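Local coordinates for protein thiamine pyrophosphokinase (Bacillus subtilis, PDB 3LM8) that transfers pyrophosphate from ATP to thiamine in a single step, giving thiamine diphosphate and AMP, and serves in thiamine salvage, at residues A[96-102]-A[126-130]; A[114-118]-A[135-139]; A[139-145]-A[199-205]; A[146-152]-A[209-213]; A[161-167]-A[178-183]. The protein carries 1 engineered substitution. All coordinates share one frame; numbering follows the deposited sequence.

The five contacts illustrate how chemistry changes with place in a two-part enzyme. Contacts 1 and 2 are buried near the chain's centre and share the unit built from strand 96-100, helix 107-122 and strand 126-131: the first joins strands by backbone bonds, the second packs the helix by apolar contacts on strand 134-139. Contact 3 follows through the shared Phe139 into the four-stranded antiparallel sheet, where aromatic rings take over. Contact 4 uses the same strand 142-147 but lies at the surface and relies on an arginine and a hydroxyl. Contact 5, partly buried, combines bulges, a histidine pair and a carboxylate, with Ile181 reaching toward the thiamine pocket.

Contact 1 of 5, residues A[96-102]-A[126-130]; sequences IIQIFGI and KIRLI
Gln98 and Arg128 lie side by side on parallel strands 96-100 and 126-130, the two strands of a beta-alpha-beta crossover completed by helix 107-122 in the catalytic domain. The backbone ladder alternates regularly: Ile97 N gives to Lys126 O, Arg128 N to Ile97 O, Ile99 N to Arg128 O and Ile130 N to Ile99 O. Followed outward, Gln98 begins with CB at 4.1 Å from Arg128 O; CG stays beside its own backbone N (chi1 -77°), and the extended chain carries CD to 4.1 Å from Ile130 CD1. At the tip OE1 accepts a bent bond from Arg128 NH1 (3.3 Å, 138° at the hydrogen), the amide plane standing 72° from the guanidinium, while NE2 turns to Asn5 OD1 on the strand beyond. A leucine in place of Gln98 would probably leave both Arg128 NH1 and Asn5 OD1 without this partner and the guanidinium freer to turn. On the opposite face, beneath helices 81-92 and 107-122, the chemistry is purely apolar: Ile99 CD1 touches Ile127 CG2 at 4.2 Å and Leu129 CD2 at 4.0 Å. Back on the glutamine side, Phe100 CE1 rests 3.7 Å from Ile130 CB.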
# COMPACT_ATOMS: atom_id res chain seq x y z
N ILE A 96 6.19 8.00 -5.65
CA ILE A 96 5.51 7.17 -4.67
C ILE A 96 4.04 6.92 -4.96
O ILE A 96 3.31 7.83 -5.33
CB ILE A 96 5.59 7.82 -3.27
CG1 ILE A 96 7.04 8.22 -2.96
CG2 ILE A 96 5.09 6.85 -2.22
CD1 ILE A 96 7.20 9.06 -1.71
N ILE A 97 3.61 5.68 -4.78
CA ILE A 97 2.22 5.35 -4.94
C ILE A 97 1.81 4.87 -3.55
O ILE A 97 2.55 4.11 -2.93
CB ILE A 97 1.97 4.20 -5.95
CG1 ILE A 97 2.30 4.67 -7.37
CG2 ILE A 97 0.52 3.79 -5.90
CD1 ILE A 97 2.25 3.58 -8.40
N GLN A 98 0.68 5.36 -3.06
CA GLN A 98 0.18 4.95 -1.76
C GLN A 98 -1.27 4.51 -1.93
O GLN A 98 -2.09 5.25 -2.46
CB GLN A 98 0.30 6.09 -0.75
CG GLN A 98 1.74 6.28 -0.25
CD GLN A 98 1.91 7.48 0.66
OE1 GLN A 98 2.62 7.41 1.68
NE2 GLN A 98 1.27 8.60 0.31
N ILE A 99 -1.56 3.30 -1.48
CA ILE A 99 -2.90 2.74 -1.63
C ILE A 99 -3.61 2.50 -0.31
O ILE A 99 -3.03 1.96 0.64
CB ILE A 99 -2.85 1.40 -2.39
CG1 ILE A 99 -1.99 1.54 -3.66
CG2 ILE A 99 -4.26 0.97 -2.75
CD1 ILE A 99 -1.70 0.25 -4.40
N PHE A 100 -4.88 2.88 -0.27
CA PHE A 100 -5.71 2.73 0.93
C PHE A 100 -6.93 1.88 0.62
O PHE A 100 -7.22 1.60 -0.56
CB PHE A 100 -6.14 4.11 1.43
CG PHE A 100 -5.01 5.08 1.58
CD1 PHE A 100 -4.45 5.32 2.84
CD2 PHE A 100 -4.47 5.73 0.47
CE1 PHE A 100 -3.37 6.20 2.98
CE2 PHE A 100 -3.40 6.61 0.60
CZ PHE A 100 -2.85 6.85 1.86
N GLY A 101 -7.67 1.48 1.66
CA GLY A 101 -8.86 0.67 1.46
C GLY A 101 -8.39 -0.64 0.88
O GLY A 101 -9.01 -1.23 -0.01
N ILE A 102 -7.27 -1.09 1.43
CA ILE A 102 -6.61 -2.29 0.99
C ILE A 102 -6.86 -3.52 1.87
O ILE A 102 -6.46 -4.64 1.54
CB ILE A 102 -5.11 -1.98 0.86
CG1 ILE A 102 -4.77 -1.82 -0.62
CG2 ILE A 102 -4.26 -3.02 1.59
CD1 ILE A 102 -3.31 -1.50 -0.86
N LYS A 126 8.38 2.99 -5.62
CA LYS A 126 7.89 2.79 -4.27
C LYS A 126 6.37 2.73 -4.24
O LYS A 126 5.68 3.67 -4.67
CB LYS A 126 8.39 3.91 -3.36
CG LYS A 126 9.89 3.83 -3.11
CD LYS A 126 10.44 5.06 -2.39
CE LYS A 126 11.92 4.89 -2.11
NZ LYS A 126 12.68 4.51 -3.34
N ILE A 127 5.86 1.61 -3.75
CA ILE A 127 4.43 1.36 -3.63
C ILE A 127 4.16 0.94 -2.20
O ILE A 127 4.52 -0.16 -1.78
CB ILE A 127 3.98 0.24 -4.58
CG1 ILE A 127 4.42 0.57 -6.01
CG2 ILE A 127 2.47 0.04 -4.49
CD1 ILE A 127 4.04 -0.49 -7.03
N ARG A 128 3.54 1.82 -1.43
CA ARG A 128 3.26 1.54 -0.03
C ARG A 128 1.77 1.29 0.17
O ARG A 128 0.96 2.05 -0.35
CB ARG A 128 3.72 2.73 0.83
CG ARG A 128 3.22 2.71 2.25
CD ARG A 128 3.67 3.95 3.02
NE ARG A 128 5.11 4.00 3.23
CZ ARG A 128 5.93 4.85 2.62
NH1 ARG A 128 5.45 5.74 1.75
NH2 ARG A 128 7.22 4.82 2.87
N LEU A 129 1.41 0.24 0.90
CA LEU A 129 -0.01 -0.03 1.15
C LEU A 129 -0.28 0.50 2.54
O LEU A 129 0.53 0.32 3.44
CB LEU A 129 -0.33 -1.53 1.13
CG LEU A 129 0.20 -2.44 0.01
CD1 LEU A 129 -0.40 -3.83 0.23
CD2 LEU A 129 -0.15 -1.90 -1.38
N ILE A 130 -1.42 1.15 2.73
CA ILE A 130 -1.74 1.72 4.04
C ILE A 130 -3.16 1.54 4.55
O ILE A 130 -4.13 1.71 3.81
CB ILE A 130 -1.50 3.23 4.06
CG1 ILE A 130 -0.10 3.57 3.55
CG2 ILE A 130 -1.72 3.76 5.47
CD1 ILE A 130 0.16 5.05 3.45

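Contact 2 of 5, residues A[114-118]-A[135-139]; sequences IQLLY and HIQMF
Tyr118 N, bonded to Gln115 O at 2.8 Å within the helix, has the selenium of Met138 beside it, SE lying 3.9 Å away. This selenomethionine carries much of the contact. Its chain leaves the strand extended (chi2 -171°) and bends only at its last torsion, which sets the methyl CE against the helix backbone, near Tyr118 CA and Leu117 O, with Tyr118 CD1 at 3.9 Å. One residue earlier in the helix, Leu117 lays its CB against Met138 SE at 3.8 Å and sends CD1 the other way, to Ile136 CG2 at 3.6 Å. That same CG2 branch receives Ile114 CD1 at 3.7 Å, both helix side chains crossing the isoleucine at about a right angle, so one methyl serves residues a turn apart. Segment 114-118 of helix 107-122 runs at 33° to segment 135-139 of strand 134-139; the helix also covers strand 126-131, where Leu117 reaches Ile127 and Leu129, and strand 207-212 supplies Ile208 next to Ile136 and Met138.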
# COMPACT_ATOMS: atom_id res chain seq x y z
N ILE A 114 -1.57 -7.52 -2.03
CA ILE A 114 -0.18 -7.87 -1.74
C ILE A 114 0.58 -8.24 -3.01
O ILE A 114 1.72 -7.81 -3.22
CB ILE A 114 -0.12 -9.03 -0.75
CG1 ILE A 114 -0.36 -8.51 0.67
CG2 ILE A 114 1.22 -9.76 -0.87
CD1 ILE A 114 0.74 -7.60 1.17
N GLN A 115 -0.04 -9.03 -3.87
CA GLN A 115 0.60 -9.42 -5.11
C GLN A 115 0.87 -8.17 -5.95
O GLN A 115 1.86 -8.11 -6.67
CB GLN A 115 -0.29 -10.37 -5.91
CG GLN A 115 -0.78 -11.58 -5.12
CD GLN A 115 0.33 -12.54 -4.76
OE1 GLN A 115 0.79 -12.57 -3.61
NE2 GLN A 115 0.77 -13.34 -5.73
N LEU A 116 -0.02 -7.19 -5.85
CA LEU A 116 0.14 -5.94 -6.59
C LEU A 116 1.51 -5.32 -6.35
O LEU A 116 2.10 -4.73 -7.26
CB LEU A 116 -0.95 -4.93 -6.19
CG LEU A 116 -2.41 -5.14 -6.63
CD1 LEU A 116 -2.49 -5.16 -8.14
CD2 LEU A 116 -2.94 -6.45 -6.09
N LEU A 117 2.01 -5.43 -5.12
CA LEU A 117 3.31 -4.87 -4.77
C LEU A 117 4.45 -5.47 -5.60
O LEU A 117 5.50 -4.83 -5.81
CB LEU A 117 3.58 -5.11 -3.30
CG LEU A 117 2.64 -4.42 -2.32
CD1 LEU A 117 2.79 -5.03 -0.94
CD2 LEU A 117 2.95 -2.94 -2.32
N TYR A 118 4.23 -6.70 -6.05
CA TYR A 118 5.21 -7.42 -6.85
C TYR A 118 5.43 -6.69 -8.16
O TYR A 118 6.56 -6.58 -8.64
CB TYR A 118 4.73 -8.85 -7.13
CG TYR A 118 5.78 -9.71 -7.78
CD1 TYR A 118 6.94 -10.05 -7.10
CD2 TYR A 118 5.66 -10.11 -9.11
CE1 TYR A 118 7.96 -10.76 -7.72
CE2 TYR A 118 6.67 -10.83 -9.75
CZ TYR A 118 7.82 -11.14 -9.04
OH TYR A 118 8.86 -11.81 -9.65
N HIS A 135 1.51 -0.57 7.38
CA HIS A 135 2.19 0.00 6.22
C HIS A 135 2.95 -1.16 5.61
O HIS A 135 3.88 -1.69 6.21
CB HIS A 135 3.17 1.10 6.63
CG HIS A 135 2.52 2.40 6.96
ND1 HIS A 135 3.24 3.53 7.29
CD2 HIS A 135 1.21 2.76 7.02
CE1 HIS A 135 2.41 4.53 7.53
NE2 HIS A 135 1.17 4.09 7.37
N ILE A 136 2.55 -1.58 4.43
CA ILE A 136 3.21 -2.69 3.79
C ILE A 136 4.04 -2.21 2.62
O ILE A 136 3.61 -1.32 1.88
CB ILE A 136 2.18 -3.73 3.31
CG1 ILE A 136 1.38 -4.23 4.50
CG2 ILE A 136 2.89 -4.91 2.64
CD1 ILE A 136 0.10 -4.84 4.13
N GLN A 137 5.21 -2.80 2.45
CA GLN A 137 6.10 -2.43 1.35
C GLN A 137 7.03 -3.58 1.02
O GLN A 137 7.49 -4.31 1.90
CB GLN A 137 6.93 -1.21 1.73
CG GLN A 137 7.02 -0.16 0.64
CD GLN A 137 7.92 1.00 1.04
OE1 GLN A 137 7.65 1.70 2.02
NE2 GLN A 137 8.99 1.21 0.29
N MSE A 138 7.28 -3.76 -0.27
CA MSE A 138 8.15 -4.81 -0.74
C MSE A 138 9.44 -4.22 -1.25
O MSE A 138 9.46 -3.13 -1.80
CB MSE A 138 7.48 -5.61 -1.85
CG MSE A 138 6.67 -6.79 -1.36
SE MSE A 138 6.05 -7.92 -2.80
CE MSE A 138 7.36 -7.48 -4.16
N PHE A 139 10.54 -4.94 -1.05
CA PHE A 139 11.82 -4.44 -1.53
C PHE A 139 12.66 -5.47 -2.25
O PHE A 139 12.69 -6.66 -1.88
CB PHE A 139 12.69 -3.90 -0.39
CG PHE A 139 12.09 -2.74 0.35
CD1 PHE A 139 11.13 -2.94 1.34
CD2 PHE A 139 12.52 -1.44 0.08
CE1 PHE A 139 10.61 -1.87 2.06
CE2 PHE A 139 12.01 -0.35 0.79
CZ PHE A 139 11.04 -0.56 1.78

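Contact 3 of 5, residues A[139-145]-A[199-205]; sequences FPPGEYD and TFSFVKG. Engineered in segment 199-205: Val203 (natural residue Ala).
Phe200 and Phe202 both hold CG between the backbone N and the carbonyl carbon (chi1 68° and 47°), a crowded position that swings their rings across to strand 142-145, where Tyr144 turns CG back beside its own N. The two strands form an antiparallel pair at the edge of a four-stranded sheet in the thiamine-binding domain. Tyr144 and Phe200 are a hydrogen-bonded pair, with Tyr144 N to Phe200 O at 2.9 Å and Phe200 N to Tyr144 O at 3.0 Å. Their rings meet obliquely, planes 31° apart, Tyr144 CA lying over one face of Phe200. The T-shaped member of the cluster is Phe139: Phe200 presents its edge, CZ standing 4.0 Å above the centre of the Phe139 ring. Phe202 brings CE1 to the edge of Tyr144, 3.9 Å from CE2. Phe200 also packs on Met209, joining this sheet to the larger mixed one. On the other face of the pair Thr199 OG1 donates to Asp145 OD2 at 2.9 Å, nearly along the carboxylate C-O bond.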
# COMPACT_ATOMS: atom_id res chain seq x y z
N PHE A 139 10.54 -4.94 -1.05
CA PHE A 139 11.82 -4.44 -1.53
C PHE A 139 12.66 -5.47 -2.25
O PHE A 139 12.69 -6.66 -1.88
CB PHE A 139 12.69 -3.90 -0.39
CG PHE A 139 12.09 -2.74 0.35
CD1 PHE A 139 11.13 -2.94 1.34
CD2 PHE A 139 12.52 -1.44 0.08
CE1 PHE A 139 10.61 -1.87 2.06
CE2 PHE A 139 12.01 -0.35 0.79
CZ PHE A 139 11.04 -0.56 1.78
N PRO A 140 13.33 -5.04 -3.32
CA PRO A 140 14.19 -5.94 -4.08
C PRO A 140 15.52 -5.89 -3.32
O PRO A 140 15.66 -5.15 -2.34
CB PRO A 140 14.29 -5.26 -5.45
CG PRO A 140 14.20 -3.78 -5.10
CD PRO A 140 13.09 -3.78 -4.05
N PRO A 141 16.51 -6.69 -3.73
CA PRO A 141 17.78 -6.61 -2.99
C PRO A 141 18.33 -5.18 -2.95
O PRO A 141 18.17 -4.41 -3.90
CB PRO A 141 18.66 -7.58 -3.76
CG PRO A 141 17.67 -8.69 -4.09
CD PRO A 141 16.48 -7.89 -4.60
N GLY A 142 18.96 -4.81 -1.85
CA GLY A 142 19.50 -3.47 -1.71
C GLY A 142 19.76 -3.18 -0.25
O GLY A 142 19.86 -4.10 0.54
N GLU A 143 19.88 -1.90 0.09
CA GLU A 143 20.14 -1.49 1.47
C GLU A 143 19.23 -0.31 1.81
O GLU A 143 19.36 0.76 1.23
CB GLU A 143 21.60 -1.08 1.62
CG GLU A 143 22.05 -0.94 3.07
CD GLU A 143 23.42 -0.31 3.20
OE1 GLU A 143 24.11 -0.58 4.20
OE2 GLU A 143 23.80 0.47 2.29
N TYR A 144 18.33 -0.50 2.77
CA TYR A 144 17.37 0.54 3.12
C TYR A 144 17.37 1.04 4.57
O TYR A 144 17.64 0.29 5.51
CB TYR A 144 15.96 0.04 2.76
CG TYR A 144 15.90 -0.71 1.45
CD1 TYR A 144 15.64 -0.05 0.25
CD2 TYR A 144 16.14 -2.09 1.40
CE1 TYR A 144 15.62 -0.73 -0.97
CE2 TYR A 144 16.12 -2.79 0.19
CZ TYR A 144 15.86 -2.10 -1.00
OH TYR A 144 15.84 -2.78 -2.20
N ASP A 145 17.05 2.33 4.72
CA ASP A 145 16.98 2.98 6.03
C ASP A 145 15.52 3.25 6.40
O ASP A 145 14.69 3.49 5.53
CB ASP A 145 17.68 4.35 5.99
CG ASP A 145 19.20 4.25 6.10
OD1 ASP A 145 19.87 5.24 5.74
OD2 ASP A 145 19.72 3.20 6.56
N THR A 199 18.71 0.21 9.84
CA THR A 199 19.08 -0.21 8.50
C THR A 199 18.87 -1.71 8.34
O THR A 199 18.96 -2.48 9.30
CB THR A 199 20.56 0.13 8.22
OG1 THR A 199 20.82 1.48 8.60
CG2 THR A 199 20.88 -0.02 6.74
N PHE A 200 18.54 -2.11 7.12
CA PHE A 200 18.36 -3.51 6.82
C PHE A 200 18.81 -3.66 5.37
O PHE A 200 18.75 -2.71 4.60
CB PHE A 200 16.90 -3.96 7.01
CG PHE A 200 15.93 -3.38 6.03
CD1 PHE A 200 15.40 -2.11 6.22
CD2 PHE A 200 15.51 -4.12 4.92
CE1 PHE A 200 14.46 -1.58 5.33
CE2 PHE A 200 14.58 -3.60 4.02
CZ PHE A 200 14.05 -2.34 4.22
N SER A 201 19.29 -4.84 5.03
CA SER A 201 19.75 -5.09 3.67
C SER A 201 19.95 -6.59 3.44
O SER A 201 20.18 -7.36 4.37
CB SER A 201 21.06 -4.33 3.41
OG SER A 201 21.94 -4.42 4.51
N PHE A 202 19.82 -6.98 2.18
CA PHE A 202 19.95 -8.36 1.76
C PHE A 202 20.37 -8.34 0.30
O PHE A 202 20.10 -7.37 -0.42
CB PHE A 202 18.61 -9.10 1.95
CG PHE A 202 17.42 -8.35 1.43
CD1 PHE A 202 16.97 -7.19 2.06
CD2 PHE A 202 16.78 -8.76 0.25
CE1 PHE A 202 15.93 -6.45 1.53
CE2 PHE A 202 15.73 -8.02 -0.28
CZ PHE A 202 15.30 -6.86 0.36
N VAL A 203 21.02 -9.40 -0.15
CA VAL A 203 21.50 -9.44 -1.52
C VAL A 203 20.62 -10.13 -2.56
O VAL A 203 20.69 -9.79 -3.75
CB VAL A 203 22.90 -10.06 -1.55
CG1 VAL A 203 23.83 -9.20 -0.70
CG2 VAL A 203 22.85 -11.49 -1.02
N LYS A 204 19.78 -11.07 -2.13
CA LYS A 204 18.92 -11.79 -3.06
C LYS A 204 17.51 -12.05 -2.51
O LYS A 204 17.33 -12.26 -1.31
CB LYS A 204 19.59 -13.12 -3.42
CG LYS A 204 18.98 -13.84 -4.62
CD LYS A 204 19.77 -15.10 -4.97
CE LYS A 204 19.35 -15.66 -6.32
NZ LYS A 204 19.70 -14.71 -7.42
N GLY A 205 16.52 -12.03 -3.40
CA GLY A 205 15.14 -12.26 -2.99
C GLY A 205 14.24 -11.03 -2.96
O GLY A 205 14.63 -9.92 -3.33

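Contact 4 of 5, residues A[146-152]-A[209-213]; sequences IEKDENK and MIRST
The guanidinium of Arg211 has Ile146 CD1 over one face and the backbone carbonyl of Glu147 at its edge, only 6° out of the plane. There NH2 donates to Glu147 O at 2.7 Å in a nearly straight bond (170°), while Asp149 CB approaches NH2 obliquely. A bend at chi3 (57°) steers the arginine past Ile146, the two side chains running in opposite directions. The carboxylate of Asp149 stays apart, OD1 4.8 Å from Arg211 NH2. A leucine at Arg211 would probably leave Glu147 O without this donor and open a gap beside Ile146 and Asp149 CB. Deeper in, Ile146 and Met209 meet tip to tip, CG2 against the selenomethionine CE. Thr213 OG1 donates to Asn151 O at 3.0 Å, in the carbonyl plane. Asp149 OD2 accepts from Asn151 N at 3.1 Å, from above the carboxylate plane. That bond defines an Asx turn, here in the connection from strand 142-147 to strand 154-159 that crosses between the facing sheets of a beta sandwich.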
# COMPACT_ATOMS: atom_id res chain seq x y z
N ILE A 146 15.21 3.20 7.70
CA ILE A 146 13.87 3.52 8.19
C ILE A 146 14.05 4.38 9.42
O ILE A 146 15.09 4.35 10.07
CB ILE A 146 13.02 2.28 8.61
CG1 ILE A 146 13.77 1.44 9.63
CG2 ILE A 146 12.63 1.46 7.40
CD1 ILE A 146 12.95 0.27 10.13
N GLU A 147 13.01 5.14 9.74
CA GLU A 147 13.03 6.01 10.91
C GLU A 147 12.05 5.40 11.91
O GLU A 147 11.13 4.68 11.52
CB GLU A 147 12.58 7.42 10.50
CG GLU A 147 12.89 8.51 11.51
CD GLU A 147 12.65 9.91 10.97
OE1 GLU A 147 13.18 10.21 9.87
OE2 GLU A 147 11.93 10.70 11.63
N LYS A 148 12.27 5.64 13.20
CA LYS A 148 11.37 5.11 14.21
C LYS A 148 10.00 5.71 13.98
O LYS A 148 9.89 6.88 13.61
CB LYS A 148 11.86 5.46 15.62
CG LYS A 148 10.91 5.00 16.72
CD LYS A 148 11.55 5.04 18.11
CE LYS A 148 12.62 3.98 18.26
NZ LYS A 148 13.11 3.89 19.67
N ASP A 149 8.96 4.92 14.18
CA ASP A 149 7.61 5.42 13.98
C ASP A 149 6.92 5.58 15.33
O ASP A 149 6.68 4.61 16.05
CB ASP A 149 6.81 4.48 13.09
CG ASP A 149 5.48 5.07 12.68
OD1 ASP A 149 4.85 4.53 11.74
OD2 ASP A 149 5.06 6.08 13.29
N GLU A 150 6.62 6.83 15.66
CA GLU A 150 5.98 7.16 16.93
C GLU A 150 4.63 6.49 17.18
O GLU A 150 4.25 6.32 18.33
CB GLU A 150 5.82 8.68 17.05
CG GLU A 150 5.13 9.32 15.85
CD GLU A 150 4.76 10.77 16.09
OE1 GLU A 150 4.25 11.42 15.15
OE2 GLU A 150 4.99 11.27 17.22
N ASN A 151 3.91 6.11 16.13
CA ASN A 151 2.60 5.50 16.34
C ASN A 151 2.50 4.01 16.07
O ASN A 151 1.56 3.35 16.53
CB ASN A 151 1.54 6.21 15.51
CG ASN A 151 1.37 7.66 15.92
OD1 ASN A 151 2.20 8.50 15.59
ND2 ASN A 151 0.29 7.94 16.65
N LYS A 152 3.47 3.47 15.34
CA LYS A 152 3.50 2.05 15.03
C LYS A 152 4.88 1.59 15.43
O LYS A 152 5.86 1.98 14.80
CB LYS A 152 3.28 1.83 13.53
CG LYS A 152 2.01 2.47 12.98
CD LYS A 152 1.83 2.16 11.49
CE LYS A 152 0.71 3.00 10.91
NZ LYS A 152 -0.46 3.01 11.83
N MSE A 209 7.88 -5.77 4.08
CA MSE A 209 8.05 -5.10 5.36
C MSE A 209 6.72 -4.60 5.87
O MSE A 209 6.06 -3.78 5.23
CB MSE A 209 9.01 -3.91 5.25
CG MSE A 209 9.15 -3.12 6.56
SE MSE A 209 10.11 -1.44 6.39
CE MSE A 209 11.70 -1.85 7.38
N ILE A 210 6.32 -5.09 7.03
CA ILE A 210 5.08 -4.68 7.64
C ILE A 210 5.40 -3.87 8.88
O ILE A 210 6.06 -4.35 9.80
CB ILE A 210 4.21 -5.88 8.07
CG1 ILE A 210 3.90 -6.78 6.87
CG2 ILE A 210 2.92 -5.38 8.73
CD1 ILE A 210 5.07 -7.62 6.43
N ARG A 211 4.95 -2.62 8.90
CA ARG A 211 5.14 -1.78 10.06
C ARG A 211 3.72 -1.68 10.61
O ARG A 211 2.78 -1.36 9.88
CB ARG A 211 5.72 -0.43 9.63
CG ARG A 211 6.99 -0.63 8.79
CD ARG A 211 7.78 0.63 8.61
NE ARG A 211 8.16 1.20 9.90
CZ ARG A 211 8.96 2.25 10.06
NH1 ARG A 211 9.49 2.85 8.99
NH2 ARG A 211 9.24 2.70 11.28
N SER A 212 3.56 -2.03 11.89
CA SER A 212 2.24 -2.02 12.50
C SER A 212 2.15 -1.53 13.93
O SER A 212 3.13 -1.07 14.53
CB SER A 212 1.64 -3.43 12.40
OG SER A 212 2.64 -4.42 12.51
N THR A 213 0.95 -1.64 14.49
CA THR A 213 0.69 -1.20 15.84
C THR A 213 -0.44 -2.03 16.43
O THR A 213 -1.15 -2.71 15.70
CB THR A 213 0.27 0.27 15.84
OG1 THR A 213 0.20 0.75 17.18
CG2 THR A 213 -1.09 0.43 15.18

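Contact 5 of 5, residues A[161-167]-A[178-183]; sequences SEDIHEL and NCHITL
Paired G1 beta bulges interrupt the antiparallel strands here: Glu166 and Leu167 both face Cys179, and Asn178 and Cys179 both face Leu167, with Glu166 and Asn178 at positive phi where each chain turns a corner. Leu167 N meets a lone pair of Cys179 O in the carbonyl plane, and Cys179 N returns a bond to Leu167 O at 2.9 Å. Beyond the bulge, Ile164 and Ile181 form a regular hydrogen-bonded pair, their CB atoms 3.8 Å apart. Ile181 CG1 also touches Leu167 CD2 at 3.5 Å; the Ile181 side chain, which packs on Cys188 of the thiamine pocket, lies about 6 Å from the bound thiamine. Away from these apolar side chains the two histidines pair edge-to-face. His180 sets CG anti to its N (chi1 179°), which brings its edge over the face of His165, planes 74° apart. At the far end Asp163 OD1 accepts from Leu183 N at 2.6 Å (159° at the hydrogen) and takes a second, weak bond from Thr182 OG1 at 3.3 Å.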
# COMPACT_ATOMS: atom_id res chain seq x y z
N SER A 161 9.00 -14.18 -2.86
CA SER A 161 9.14 -15.22 -3.88
C SER A 161 10.05 -16.39 -3.49
O SER A 161 9.66 -17.55 -3.60
CB SER A 161 9.62 -14.61 -5.21
OG SER A 161 10.95 -14.12 -5.09
N GLU A 162 11.26 -16.08 -3.02
CA GLU A 162 12.20 -17.12 -2.62
C GLU A 162 12.91 -16.75 -1.32
O GLU A 162 12.53 -15.80 -0.64
CB GLU A 162 13.26 -17.33 -3.71
CG GLU A 162 12.71 -17.44 -5.13
CD GLU A 162 13.09 -16.24 -5.99
OE1 GLU A 162 12.74 -16.24 -7.19
OE2 GLU A 162 13.75 -15.31 -5.48
N ASP A 163 13.95 -17.51 -0.99
CA ASP A 163 14.73 -17.26 0.22
C ASP A 163 15.41 -15.88 0.19
O ASP A 163 15.74 -15.35 -0.87
CB ASP A 163 15.81 -18.32 0.41
CG ASP A 163 15.24 -19.71 0.65
OD1 ASP A 163 14.08 -19.81 1.11
OD2 ASP A 163 15.97 -20.69 0.38
N ILE A 164 15.61 -15.31 1.38
CA ILE A 164 16.28 -14.02 1.48
C ILE A 164 17.73 -14.31 1.83
O ILE A 164 18.00 -15.08 2.76
CB ILE A 164 15.65 -13.14 2.58
CG1 ILE A 164 14.16 -12.95 2.31
CG2 ILE A 164 16.38 -11.79 2.64
CD1 ILE A 164 13.85 -12.28 0.99
N HIS A 165 18.66 -13.70 1.11
CA HIS A 165 20.08 -13.93 1.33
C HIS A 165 20.85 -12.77 1.92
O HIS A 165 20.72 -11.64 1.47
CB HIS A 165 20.76 -14.36 0.02
CG HIS A 165 20.26 -15.67 -0.50
ND1 HIS A 165 18.96 -15.86 -0.90
CD2 HIS A 165 20.88 -16.86 -0.64
CE1 HIS A 165 18.79 -17.12 -1.27
NE2 HIS A 165 19.94 -17.75 -1.12
N GLU A 166 21.66 -13.08 2.93
CA GLU A 166 22.49 -12.10 3.62
C GLU A 166 21.73 -10.90 4.19
O GLU A 166 22.09 -9.75 3.94
CB GLU A 166 23.60 -11.62 2.68
CG GLU A 166 24.59 -12.69 2.26
CD GLU A 166 25.69 -12.15 1.35
OE1 GLU A 166 26.23 -11.07 1.65
OE2 GLU A 166 26.02 -12.81 0.34
N LEU A 167 20.68 -11.19 4.96
CA LEU A 167 19.86 -10.15 5.57
C LEU A 167 20.56 -9.60 6.80
O LEU A 167 20.94 -10.36 7.70
CB LEU A 167 18.49 -10.71 5.98
CG LEU A 167 17.57 -9.75 6.76
CD1 LEU A 167 17.28 -8.52 5.91
CD2 LEU A 167 16.26 -10.44 7.12
N ASN A 178 24.18 -10.69 8.09
CA ASN A 178 24.32 -11.53 6.89
C ASN A 178 23.65 -12.89 7.07
O ASN A 178 24.22 -13.95 6.79
CB ASN A 178 25.79 -11.69 6.52
CG ASN A 178 26.35 -10.48 5.78
OD1 ASN A 178 27.56 -10.33 5.63
ND2 ASN A 178 25.45 -9.63 5.29
N CYS A 179 22.40 -12.82 7.52
CA CYS A 179 21.56 -13.97 7.81
C CYS A 179 20.81 -14.46 6.56
O CYS A 179 20.45 -13.67 5.69
CB CYS A 179 20.57 -13.57 8.91
SG CYS A 179 19.67 -14.90 9.72
N HIS A 180 20.60 -15.77 6.48
CA HIS A 180 19.86 -16.38 5.37
C HIS A 180 18.46 -16.70 5.88
O HIS A 180 18.29 -17.55 6.75
CB HIS A 180 20.52 -17.68 4.93
CG HIS A 180 19.80 -18.37 3.82
ND1 HIS A 180 19.78 -17.88 2.52
CD2 HIS A 180 19.04 -19.49 3.81
CE1 HIS A 180 19.04 -18.68 1.77
NE2 HIS A 180 18.58 -19.66 2.52
N ILE A 181 17.45 -16.02 5.33
CA ILE A 181 16.07 -16.25 5.75
C ILE A 181 15.38 -17.14 4.73
O ILE A 181 15.24 -16.78 3.56
CB ILE A 181 15.28 -14.92 5.90
CG1 ILE A 181 16.04 -13.96 6.82
CG2 ILE A 181 13.91 -15.18 6.51
CD1 ILE A 181 16.22 -14.51 8.21
N THR A 182 14.96 -18.31 5.18
CA THR A 182 14.30 -19.27 4.31
C THR A 182 12.82 -18.91 4.13
O THR A 182 12.18 -18.39 5.04
CB THR A 182 14.42 -20.70 4.86
OG1 THR A 182 13.89 -21.62 3.90
CG2 THR A 182 13.66 -20.85 6.18
N LEU A 183 12.29 -19.21 2.94
CA LEU A 183 10.91 -18.92 2.61
C LEU A 183 9.90 -19.55 3.57
O LEU A 183 9.96 -20.74 3.86
CB LEU A 183 10.62 -19.40 1.19
CG LEU A 183 9.20 -19.19 0.68
CD1 LEU A 183 9.03 -17.76 0.16
CD2 LEU A 183 8.90 -20.20 -0.39